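Local coordinates for erythrocyte membrane protein 1 (Plasmodium falciparum, PDB 2XU0) that probably binds host cell surface receptors when infected red cells form rosettes, with this chain being its N-terminal segment and first Duffy-binding-like domain, at residues C113-D116 with E122-A125; R206-P211 with L313-E318; R237-H242 with Y249-E254; D255-N260 with Y305-P310. The protein carries 10 engineered substitutions. All blocks are in the same frame, centred on the assembly; numbering follows the deposited sequence.

Interaction 1. Residues C113-D116 with E122-A125; sequences CNSD and ENNA. Engineered in segment 122-125: Ala125 (natural residue Ser). With MG (magnesium ion), chain C; PRO (proline), chain B.
Ser115 meets Glu122 and Asn123 in a loop that folds back around a magnesium ion. Just ahead of this touching point, Cys113 is tied by a disulfide to Cys130. Asn114 follows, and its carbonyl oxygen accepts a hydrogen bond from the side-chain amide of Asn121, close to where the two parts of the loop meet. Ser115 carries the direct contact. Its CB packs against the backbone of Glu122, 3.6 Å from CA. Its OG lies between its own backbone N and carbonyl carbon (chi1 55°), and from there it faces the amide of Asn123. Ser115 OG comes within 2.8 Å of Asn123 ND2, but the angle is too poor for a hydrogen bond. The backbone O of Ser115 binds magnesium at 2.3 Å. Asp116 works through water. One water donates to Asp116 OD1 and Asn123 OD1 and so bridges the two segments. Another, bound to the metal, donates to Asp116 O over 3.0 Å. Glu122 reaches the metal in the same indirect way. Its bent side chain accepts from two other metal waters, at 2.7 Å to OE2 and 2.9 Å to OE1. Both carboxylate oxygens therefore act in the second shell. Residues 122-125 form a type I beta turn, which ends at the engineered Ala125 beside the bound proline. Carbonyl oxygens of Ser115, Ile118 and Asn121 and three waters give six ligands in all. This is a magnesium-binding loop built from backbone carbonyls, with an acidic side chain gripping the metal waters.

Interaction 2. Residues R206-P211 with L313-E318; sequences RDMFLP and LRWFEE
Trp315 and Met208 bury the most surface here, and Phe209 adds a smaller share. The indole of Trp315 reaches out from its helix to the loop 206-211. Met208 slides past it in the opposite direction. The methionine CB sits 3.9 Å from CH2 of Trp315. The chain then runs extended before bending at its last torsion (chi3 -90°), which turns CE over one face of the indole, near the rim. The sulfur approaches obliquely, with Met208 SD 5.2 Å from the centroid of the six-membered ring of Trp315, a Met-aromatic contact. Phe209 N meets the same ring at its edge, 4.0 Å from Trp315 CH2. Phe209 CB is 4.2 Å from Trp315 CH2, out of the ring plane, and the phenyl ring leads away. An Asx turn shapes the loop at this point. In it Phe209 N donates to Asp207 OD2 over 2.9 Å, approaching from above the carboxylate plane. The other oxygen, OD1, pairs with Gln311 and Arg135. At the far end of the indole, NE1 bonds to Asp198. The contact thus joins the loop between helices 186-204 and 216-231 to helix 311-338, with helix 133-136 packed against Phe209 and Trp315.

Interaction 3. Residues R237-H242 with Y249-E254; sequences RKHYAH and YAKLRE. Engineered in segment 249-254: Ala250 (natural residue Ser).
The corner between helix 234-239 and helix 249-268 brings Tyr240 against Leu252 and Lys251. Helix 234-239 ends just before Tyr240, and a nine-residue loop, 240-248, leads into helix 249-268. The tyrosine ring is the centre of the contact. Leu252 CD1 lies over one face, 3.9 Å from the ring centroid and 15° off the normal, a CH-pi contact. His239 CD2, from the preceding residue, covers the opposite face. The ring is thus held between two side chains. Its edge atoms also pack on the helix backbone, with Tyr240 CD2 3.7 Å from Leu252 CA. Lys251 crosses the ring edge at a slant, its CD 3.9 Å from Tyr240 CD2. A final bend (chi4 55°) then turns the ammonium group to a water. That water accepts from Lys251 NZ at 3.0 Å and lies 2.8 Å from His239 NE2, in the plane of the imidazole. The two side chains are therefore joined through solvent, while Lys251 CE packs 3.9 Å from His239 NE2. The tyrosine hydroxyl turns to Asp255, one helical turn beyond Leu252. Leu252 also touches Tyr229 of helix 216-231. This is apolar packing at the corner between two consecutive helices, within the mostly helical Duffy-binding-like domain.

Interaction 4. Residues D255-N260 with Y305-P310; sequences DWWTIN and YLDYVP
Asp307 and Tyr308 reach across to Trp257 and Thr258 through two short hydrogen bonds. Asp307 can be followed outward from its CB, which is 3.7 Å from Trp257 NE1. The next atom, CG, takes the position between the backbone N and carbonyl carbon (chi1 53°). This brings the carboxylate to the edge of the indole, with CG in the ring plane and 3.6 Å from NE1. At the tip, Asp307 OD2 accepts from Trp257 NE1 at 2.7 Å. The bond is fairly straight, at 158°, and uses the anti lone pair of the oxygen. The carboxylate itself stands steeply to the indole, with the two planes 77° apart. OD2 is also in a salt bridge with Arg261, so one oxygen serves two partners. The neighbouring residue makes the second bond. Tyr308 OH donates to Thr258 OG1 over 2.7 Å, with OG1 lying in the plane of the phenol ring. Thr258 OG1 is in turn bonded to Glu254 O, one turn back in the same helix. Tyr308 OH also lies 3.8 Å from Trp257 CD1, at the indole edge. Arg204 makes cation-pi contacts with both Trp257 and Tyr308. The chemistry is that of a buried polar junction. Its buried donors are matched to acceptors, and the negative charge of Asp307 is probably stabilised by Arg261 and the indole N-H. The bond at NE1 would fix how the indole is turned, while the bond at Tyr308 OH holds the tip of the phenol in place.

Interaction 1 is the most exposed of the four and the only one built on a metal and its waters. Interactions 2 and 4 are buried, but one is aromatic and sulfur packing while the other rests on hydrogen bonds and charge. Interaction 3 lies farthest from the centre of the chain, partly buried, with an apolar middle and a water at its margin. Interactions 3 and 4 share helix 249-268 and touch through Tyr240 and Asp255. Interaction 2 meets interaction 3 in the salt bridge Arg206 to Glu254, and interaction 4 where Arg314 reaches Val309 O. Its Leu210 packs on Asp116 of interaction 1.

Interaction 1. Residues C113-D116 with E122-A125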
# COMPACT_ATOMS: atom_id res chain seq x y z
N CYS A 113 6.28 4.03 11.19
CA CYS A 113 5.19 3.83 12.16
C CYS A 113 5.33 4.72 13.42
O CYS A 113 4.55 4.57 14.35
CB CYS A 113 5.08 2.36 12.56
SG CYS A 113 5.08 1.20 11.17
N ASN A 114 6.29 5.64 13.45
CA ASN A 114 6.49 6.54 14.60
C ASN A 114 5.57 7.77 14.57
O ASN A 114 4.74 7.90 13.67
CB ASN A 114 7.98 6.90 14.79
CG ASN A 114 8.90 5.72 15.04
OD1 ASN A 114 8.52 4.70 15.64
ND2 ASN A 114 10.14 5.83 14.58
N SER A 115 5.72 8.69 15.55
CA SER A 115 4.83 9.83 15.70
C SER A 115 5.11 11.16 15.03
O SER A 115 4.15 11.85 14.69
CB SER A 115 4.47 10.05 17.16
OG SER A 115 5.63 10.17 17.95
N ASP A 116 6.38 11.59 14.91
CA ASP A 116 6.66 12.93 14.38
C ASP A 116 6.19 13.16 12.92
O ASP A 116 5.64 14.22 12.60
CB ASP A 116 8.14 13.34 14.57
CG ASP A 116 8.71 13.17 15.97
OD1 ASP A 116 7.94 13.27 16.96
OD2 ASP A 116 9.93 12.90 16.09
N GLU A 122 0.98 9.40 18.05
CA GLU A 122 1.54 10.11 19.19
C GLU A 122 2.41 9.18 19.99
O GLU A 122 2.21 7.96 19.95
CB GLU A 122 0.42 10.68 20.08
CG GLU A 122 -0.42 11.81 19.47
CD GLU A 122 0.27 13.01 18.85
OE1 GLU A 122 1.39 13.37 19.28
OE2 GLU A 122 -0.34 13.61 17.93
N ASN A 123 3.39 9.72 20.72
CA ASN A 123 4.27 8.91 21.57
C ASN A 123 3.49 8.27 22.71
O ASN A 123 3.86 7.18 23.14
CB ASN A 123 5.41 9.76 22.16
CG ASN A 123 6.45 10.21 21.16
OD1 ASN A 123 6.87 11.36 21.15
ND2 ASN A 123 6.89 9.31 20.30
N ASN A 124 2.37 8.89 23.16
CA ASN A 124 1.55 8.35 24.26
C ASN A 124 0.56 7.24 23.86
O ASN A 124 -0.31 6.86 24.66
CB ASN A 124 0.85 9.49 25.04
CG ASN A 124 -0.11 10.33 24.22
OD1 ASN A 124 -0.54 9.98 23.12
ND2 ASN A 124 -0.49 11.47 24.76
N ALA A 125 0.68 6.74 22.62
CA ALA A 125 -0.17 5.67 22.12
C ALA A 125 0.60 4.62 21.35
O ALA A 125 1.42 4.94 20.48
CB ALA A 125 -1.31 6.24 21.27
MG MG C . 2.11 12.75 15.10
N PRO B . -5.13 3.28 22.95
CA PRO B . -4.01 2.48 23.47
C PRO B . -2.75 2.66 22.63
O PRO B . -2.88 2.95 21.41
CB PRO B . -4.53 1.02 23.40
CG PRO B . -5.67 1.05 22.40
CD PRO B . -6.27 2.43 22.51
OXT PRO B . -1.63 2.47 23.17
O HOH W 1 8.96 12.49 19.68
O HOH W 2 2.84 14.49 13.53
O HOH W 3 0.02 13.93 15.28
O HOH W 4 3.14 13.93 16.98

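Interaction 2. Residues R206-P211 with L313-E318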
# COMPACT_ATOMS: atom_id res chain seq x y z
N ARG A 206 -6.20 15.23 3.45
CA ARG A 206 -6.57 14.11 4.32
C ARG A 206 -5.35 13.23 4.61
O ARG A 206 -5.37 12.48 5.58
CB ARG A 206 -7.65 13.27 3.65
CG ARG A 206 -9.00 13.99 3.46
CD ARG A 206 -9.88 13.10 2.61
NE ARG A 206 -11.21 13.65 2.34
CZ ARG A 206 -12.16 12.98 1.70
NH1 ARG A 206 -11.94 11.74 1.29
NH2 ARG A 206 -13.34 13.52 1.50
N ASP A 207 -4.28 13.33 3.78
CA ASP A 207 -3.08 12.54 3.94
C ASP A 207 -2.46 12.70 5.33
O ASP A 207 -2.41 13.83 5.84
CB ASP A 207 -2.09 12.85 2.80
CG ASP A 207 -0.77 12.19 2.99
OD1 ASP A 207 -0.65 10.98 2.65
OD2 ASP A 207 0.11 12.81 3.62
N MET A 208 -2.03 11.60 5.94
CA MET A 208 -1.49 11.55 7.32
C MET A 208 0.04 11.74 7.39
O MET A 208 0.58 11.89 8.48
CB MET A 208 -1.79 10.18 7.96
CG MET A 208 -3.22 9.95 8.35
SD MET A 208 -3.32 8.28 9.08
CE MET A 208 -3.66 7.33 7.69
N PHE A 209 0.74 11.67 6.25
CA PHE A 209 2.20 11.76 6.30
C PHE A 209 2.73 13.18 6.36
O PHE A 209 2.30 14.05 5.61
CB PHE A 209 2.87 10.90 5.22
CG PHE A 209 4.37 10.72 5.35
CD1 PHE A 209 4.91 9.96 6.38
CD2 PHE A 209 5.23 11.21 4.36
CE1 PHE A 209 6.30 9.76 6.47
CE2 PHE A 209 6.61 11.03 4.47
CZ PHE A 209 7.14 10.31 5.53
N LEU A 210 3.62 13.44 7.31
CA LEU A 210 4.21 14.75 7.49
C LEU A 210 5.70 14.61 7.12
O LEU A 210 6.48 14.16 7.96
CB LEU A 210 4.01 15.20 8.93
CG LEU A 210 4.51 16.60 9.25
CD1 LEU A 210 3.81 17.62 8.38
CD2 LEU A 210 4.32 16.90 10.72
N PRO A 211 6.09 14.90 5.85
CA PRO A 211 7.50 14.69 5.43
C PRO A 211 8.54 15.35 6.33
O PRO A 211 9.57 14.76 6.63
CB PRO A 211 7.54 15.24 4.00
CG PRO A 211 6.14 15.24 3.55
CD PRO A 211 5.27 15.44 4.74
N LEU A 313 -6.59 2.20 6.28
CA LEU A 313 -6.98 0.87 5.78
C LEU A 313 -6.17 0.48 4.53
O LEU A 313 -5.78 -0.69 4.38
CB LEU A 313 -8.51 0.83 5.49
CG LEU A 313 -9.40 1.03 6.73
CD1 LEU A 313 -10.86 1.10 6.35
CD2 LEU A 313 -9.10 -0.05 7.82
N ARG A 314 -5.94 1.43 3.64
CA ARG A 314 -5.13 1.23 2.43
C ARG A 314 -3.70 0.92 2.84
O ARG A 314 -3.12 0.02 2.28
CB ARG A 314 -5.09 2.50 1.59
CG ARG A 314 -6.42 2.91 1.00
CD ARG A 314 -6.23 3.94 -0.08
NE ARG A 314 -5.22 4.98 0.21
CZ ARG A 314 -5.49 6.26 0.44
NH1 ARG A 314 -6.75 6.66 0.56
NH2 ARG A 314 -4.51 7.12 0.62
N TRP A 315 -3.13 1.65 3.82
CA TRP A 315 -1.75 1.42 4.24
C TRP A 315 -1.55 0.09 4.93
O TRP A 315 -0.51 -0.53 4.72
CB TRP A 315 -1.24 2.55 5.14
CG TRP A 315 -1.04 3.88 4.46
CD1 TRP A 315 -1.09 4.16 3.12
CD2 TRP A 315 -0.56 5.08 5.10
NE1 TRP A 315 -0.76 5.48 2.90
CE2 TRP A 315 -0.39 6.06 4.10
CE3 TRP A 315 -0.25 5.41 6.44
CZ2 TRP A 315 0.02 7.38 4.39
CZ3 TRP A 315 0.13 6.72 6.73
CH2 TRP A 315 0.25 7.69 5.72
N PHE A 316 -2.53 -0.35 5.73
CA PHE A 316 -2.46 -1.62 6.44
C PHE A 316 -2.59 -2.76 5.40
O PHE A 316 -1.91 -3.77 5.54
CB PHE A 316 -3.58 -1.65 7.52
CG PHE A 316 -3.52 -2.71 8.60
CD1 PHE A 316 -2.42 -3.56 8.72
CD2 PHE A 316 -4.58 -2.87 9.50
CE1 PHE A 316 -2.36 -4.53 9.73
CE2 PHE A 316 -4.54 -3.86 10.49
CZ PHE A 316 -3.42 -4.67 10.61
N GLU A 317 -3.44 -2.59 4.37
CA GLU A 317 -3.60 -3.61 3.32
C GLU A 317 -2.27 -3.72 2.52
O GLU A 317 -1.82 -4.82 2.23
CB GLU A 317 -4.80 -3.27 2.40
CG GLU A 317 -5.05 -4.27 1.28
CD GLU A 317 -4.20 -4.14 0.03
OE1 GLU A 317 -3.63 -3.05 -0.21
OE2 GLU A 317 -4.08 -5.15 -0.69
N GLU A 318 -1.64 -2.59 2.22
CA GLU A 318 -0.34 -2.63 1.51
C GLU A 318 0.75 -3.18 2.43
O GLU A 318 1.65 -3.90 1.98
CB GLU A 318 0.02 -1.23 1.04
CG GLU A 318 1.29 -1.16 0.20
CD GLU A 318 1.53 0.23 -0.33
OE1 GLU A 318 0.71 1.13 -0.04
OE2 GLU A 318 2.51 0.41 -1.09

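Interaction 3. Residues R237-H242 with Y249-E254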
# COMPACT_ATOMS: atom_id res chain seq x y z
N ARG A 237 -19.38 30.27 -4.50
CA ARG A 237 -18.74 30.62 -3.23
C ARG A 237 -19.65 30.31 -2.05
O ARG A 237 -19.14 29.93 -1.00
CB ARG A 237 -18.32 32.10 -3.20
CG ARG A 237 -17.09 32.43 -4.04
CD ARG A 237 -16.73 33.91 -4.00
NE ARG A 237 -15.90 34.26 -2.84
CZ ARG A 237 -16.37 34.80 -1.72
NH1 ARG A 237 -17.67 35.07 -1.59
NH2 ARG A 237 -15.55 35.08 -0.72
N LYS A 238 -20.99 30.46 -2.21
CA LYS A 238 -21.92 30.17 -1.12
C LYS A 238 -22.20 28.68 -0.99
O LYS A 238 -22.43 28.20 0.12
CB LYS A 238 -23.21 31.03 -1.16
CG LYS A 238 -24.11 30.84 -2.36
CD LYS A 238 -25.38 30.08 -2.01
CE LYS A 238 -26.16 29.63 -3.23
NZ LYS A 238 -25.51 28.49 -3.93
N HIS A 239 -22.14 27.94 -2.12
CA HIS A 239 -22.29 26.48 -2.14
C HIS A 239 -21.13 25.87 -1.35
O HIS A 239 -21.33 24.92 -0.59
CB HIS A 239 -22.29 25.98 -3.59
CG HIS A 239 -22.47 24.50 -3.73
ND1 HIS A 239 -23.72 23.92 -3.69
CD2 HIS A 239 -21.54 23.52 -3.89
CE1 HIS A 239 -23.52 22.62 -3.84
NE2 HIS A 239 -22.22 22.34 -3.97
N TYR A 240 -19.92 26.45 -1.49
CA TYR A 240 -18.71 26.03 -0.78
C TYR A 240 -18.45 26.86 0.47
O TYR A 240 -17.31 27.13 0.83
CB TYR A 240 -17.51 26.05 -1.74
CG TYR A 240 -17.62 24.97 -2.79
CD1 TYR A 240 -17.95 25.28 -4.10
CD2 TYR A 240 -17.44 23.63 -2.45
CE1 TYR A 240 -18.07 24.28 -5.07
CE2 TYR A 240 -17.57 22.62 -3.41
CZ TYR A 240 -17.88 22.95 -4.72
OH TYR A 240 -18.01 21.98 -5.69
N ALA A 241 -19.51 27.26 1.16
CA ALA A 241 -19.35 28.07 2.36
C ALA A 241 -19.97 27.44 3.57
O ALA A 241 -21.02 26.81 3.46
CB ALA A 241 -19.96 29.45 2.14
N HIS A 242 -19.34 27.64 4.73
CA HIS A 242 -19.88 27.24 6.03
C HIS A 242 -21.05 28.22 6.34
O HIS A 242 -21.22 29.23 5.65
CB HIS A 242 -18.78 27.35 7.12
CG HIS A 242 -17.68 26.34 7.02
ND1 HIS A 242 -17.95 24.97 6.96
CD2 HIS A 242 -16.34 26.51 7.07
CE1 HIS A 242 -16.76 24.37 6.94
NE2 HIS A 242 -15.77 25.26 7.00
N TYR A 249 -13.19 24.86 2.64
CA TYR A 249 -12.05 24.41 1.87
C TYR A 249 -11.97 22.91 1.80
O TYR A 249 -11.59 22.39 0.76
CB TYR A 249 -10.76 25.07 2.35
CG TYR A 249 -10.79 26.57 2.16
CD1 TYR A 249 -10.62 27.14 0.90
CD2 TYR A 249 -11.03 27.43 3.23
CE1 TYR A 249 -10.67 28.52 0.71
CE2 TYR A 249 -11.07 28.81 3.06
CZ TYR A 249 -10.89 29.35 1.79
OH TYR A 249 -10.94 30.71 1.62
N ALA A 250 -12.42 22.20 2.85
CA ALA A 250 -12.44 20.74 2.86
C ALA A 250 -13.38 20.19 1.77
O ALA A 250 -12.98 19.30 1.03
CB ALA A 250 -12.84 20.23 4.24
N LYS A 251 -14.58 20.78 1.62
CA LYS A 251 -15.56 20.39 0.62
C LYS A 251 -15.08 20.79 -0.78
O LYS A 251 -15.20 20.02 -1.73
CB LYS A 251 -16.92 21.02 0.94
CG LYS A 251 -18.03 20.55 0.03
CD LYS A 251 -19.29 21.39 0.20
CE LYS A 251 -20.35 21.08 -0.84
NZ LYS A 251 -20.71 19.63 -0.87
N LEU A 252 -14.50 21.98 -0.88
CA LEU A 252 -13.94 22.51 -2.12
C LEU A 252 -12.82 21.62 -2.68
O LEU A 252 -12.78 21.37 -3.89
CB LEU A 252 -13.43 23.95 -1.88
CG LEU A 252 -12.91 24.71 -3.10
CD1 LEU A 252 -14.05 25.12 -4.02
CD2 LEU A 252 -12.13 25.94 -2.66
N ARG A 253 -11.91 21.14 -1.80
CA ARG A 253 -10.82 20.27 -2.23
C ARG A 253 -11.30 18.86 -2.61
O ARG A 253 -10.77 18.29 -3.56
CB ARG A 253 -9.74 20.16 -1.15
CG ARG A 253 -9.02 21.46 -0.86
CD ARG A 253 -7.61 21.06 -0.53
NE ARG A 253 -7.20 21.51 0.77
CZ ARG A 253 -6.05 21.20 1.34
NH1 ARG A 253 -5.19 20.40 0.73
NH2 ARG A 253 -5.75 21.69 2.53
N GLU A 254 -12.32 18.33 -1.89
CA GLU A 254 -12.98 17.04 -2.14
C GLU A 254 -13.58 17.01 -3.53
O GLU A 254 -13.48 15.99 -4.22
CB GLU A 254 -14.17 16.86 -1.17
CG GLU A 254 -13.80 16.29 0.18
CD GLU A 254 -14.91 16.32 1.21
OE1 GLU A 254 -14.60 16.05 2.39
OE2 GLU A 254 -16.08 16.61 0.84
O HOH W 5 -20.98 19.79 -3.90

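Interaction 4. Residues D255-N260 with Y305-P310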
# COMPACT_ATOMS: atom_id res chain seq x y z
N ASP A 255 -14.34 18.08 -3.88
CA ASP A 255 -15.03 18.20 -5.17
C ASP A 255 -14.02 18.45 -6.26
O ASP A 255 -14.14 17.85 -7.32
CB ASP A 255 -16.08 19.32 -5.12
CG ASP A 255 -17.27 18.93 -4.28
OD1 ASP A 255 -17.28 17.79 -3.74
OD2 ASP A 255 -18.23 19.72 -4.23
N TRP A 256 -12.98 19.24 -5.98
CA TRP A 256 -11.94 19.42 -6.97
C TRP A 256 -11.36 18.06 -7.34
O TRP A 256 -11.22 17.76 -8.51
CB TRP A 256 -10.84 20.38 -6.48
CG TRP A 256 -9.91 20.79 -7.58
CD1 TRP A 256 -10.08 21.84 -8.44
CD2 TRP A 256 -8.74 20.09 -8.03
NE1 TRP A 256 -9.05 21.87 -9.35
CE2 TRP A 256 -8.22 20.80 -9.13
CE3 TRP A 256 -8.08 18.92 -7.59
CZ2 TRP A 256 -7.06 20.40 -9.80
CZ3 TRP A 256 -6.91 18.54 -8.25
CH2 TRP A 256 -6.43 19.26 -9.35
N TRP A 257 -11.05 17.21 -6.32
CA TRP A 257 -10.48 15.89 -6.58
C TRP A 257 -11.43 15.06 -7.43
O TRP A 257 -11.04 14.56 -8.48
CB TRP A 257 -10.13 15.15 -5.28
CG TRP A 257 -9.61 13.76 -5.55
CD1 TRP A 257 -10.31 12.59 -5.50
CD2 TRP A 257 -8.36 13.44 -6.19
NE1 TRP A 257 -9.53 11.54 -5.93
CE2 TRP A 257 -8.35 12.05 -6.43
CE3 TRP A 257 -7.23 14.20 -6.56
CZ2 TRP A 257 -7.24 11.38 -6.94
CZ3 TRP A 257 -6.12 13.55 -7.07
CH2 TRP A 257 -6.14 12.15 -7.28
N THR A 258 -12.66 14.92 -6.96
CA THR A 258 -13.71 14.17 -7.63
C THR A 258 -13.89 14.58 -9.08
O THR A 258 -14.02 13.71 -9.93
CB THR A 258 -14.99 14.27 -6.81
OG1 THR A 258 -14.71 13.73 -5.52
CG2 THR A 258 -16.15 13.51 -7.44
N ILE A 259 -13.85 15.90 -9.34
CA ILE A 259 -14.03 16.45 -10.67
C ILE A 259 -12.86 16.16 -11.60
O ILE A 259 -13.07 15.83 -12.77
CB ILE A 259 -14.44 17.95 -10.60
CG1 ILE A 259 -15.91 18.09 -10.14
CG2 ILE A 259 -14.23 18.67 -11.95
CD1 ILE A 259 -16.20 19.40 -9.32
N ASN A 260 -11.62 16.24 -11.08
CA ASN A 260 -10.44 16.06 -11.91
C ASN A 260 -9.78 14.72 -11.83
O ASN A 260 -8.79 14.51 -12.53
CB ASN A 260 -9.43 17.18 -11.61
CG ASN A 260 -9.96 18.55 -11.97
OD1 ASN A 260 -9.96 18.95 -13.13
ND2 ASN A 260 -10.53 19.24 -11.01
N TYR A 305 -11.29 2.71 -7.05
CA TYR A 305 -12.01 3.53 -6.08
C TYR A 305 -11.24 3.56 -4.75
O TYR A 305 -11.81 3.88 -3.73
CB TYR A 305 -13.44 3.02 -5.91
CG TYR A 305 -14.19 3.02 -7.23
CD1 TYR A 305 -14.84 4.17 -7.70
CD2 TYR A 305 -14.21 1.88 -8.04
CE1 TYR A 305 -15.54 4.16 -8.92
CE2 TYR A 305 -14.89 1.87 -9.26
CZ TYR A 305 -15.59 2.99 -9.67
OH TYR A 305 -16.26 2.94 -10.87
N LEU A 306 -9.92 3.29 -4.79
CA LEU A 306 -9.08 3.32 -3.59
C LEU A 306 -8.99 4.72 -3.03
O LEU A 306 -8.91 4.88 -1.81
CB LEU A 306 -7.69 2.73 -3.83
CG LEU A 306 -7.55 1.20 -3.93
CD1 LEU A 306 -6.08 0.81 -4.09
CD2 LEU A 306 -8.11 0.48 -2.71
N ASP A 307 -9.12 5.75 -3.90
CA ASP A 307 -9.13 7.14 -3.44
C ASP A 307 -10.39 7.47 -2.58
O ASP A 307 -10.53 8.59 -2.08
CB ASP A 307 -8.94 8.11 -4.62
CG ASP A 307 -9.89 7.95 -5.80
OD1 ASP A 307 -10.27 6.79 -6.12
OD2 ASP A 307 -10.18 8.97 -6.48
N TYR A 308 -11.28 6.49 -2.38
CA TYR A 308 -12.46 6.64 -1.51
C TYR A 308 -12.38 5.68 -0.33
O TYR A 308 -13.37 5.46 0.38
CB TYR A 308 -13.78 6.56 -2.31
CG TYR A 308 -13.90 7.74 -3.23
CD1 TYR A 308 -14.37 8.96 -2.77
CD2 TYR A 308 -13.34 7.70 -4.51
CE1 TYR A 308 -14.35 10.10 -3.57
CE2 TYR A 308 -13.27 8.84 -5.30
CZ TYR A 308 -13.79 10.04 -4.84
OH TYR A 308 -13.80 11.15 -5.63
N VAL A 309 -11.20 5.10 -0.12
CA VAL A 309 -10.94 4.17 0.99
C VAL A 309 -10.11 4.91 2.04
O VAL A 309 -9.07 5.46 1.67
CB VAL A 309 -10.24 2.84 0.54
CG1 VAL A 309 -9.90 1.94 1.74
CG2 VAL A 309 -11.09 2.09 -0.49
N PRO A 310 -10.50 4.92 3.36
CA PRO A 310 -9.64 5.56 4.36
C PRO A 310 -8.18 5.13 4.21
O PRO A 310 -7.88 3.95 4.06
CB PRO A 310 -10.24 5.12 5.71
CG PRO A 310 -11.68 4.86 5.40
CD PRO A 310 -11.70 4.32 3.99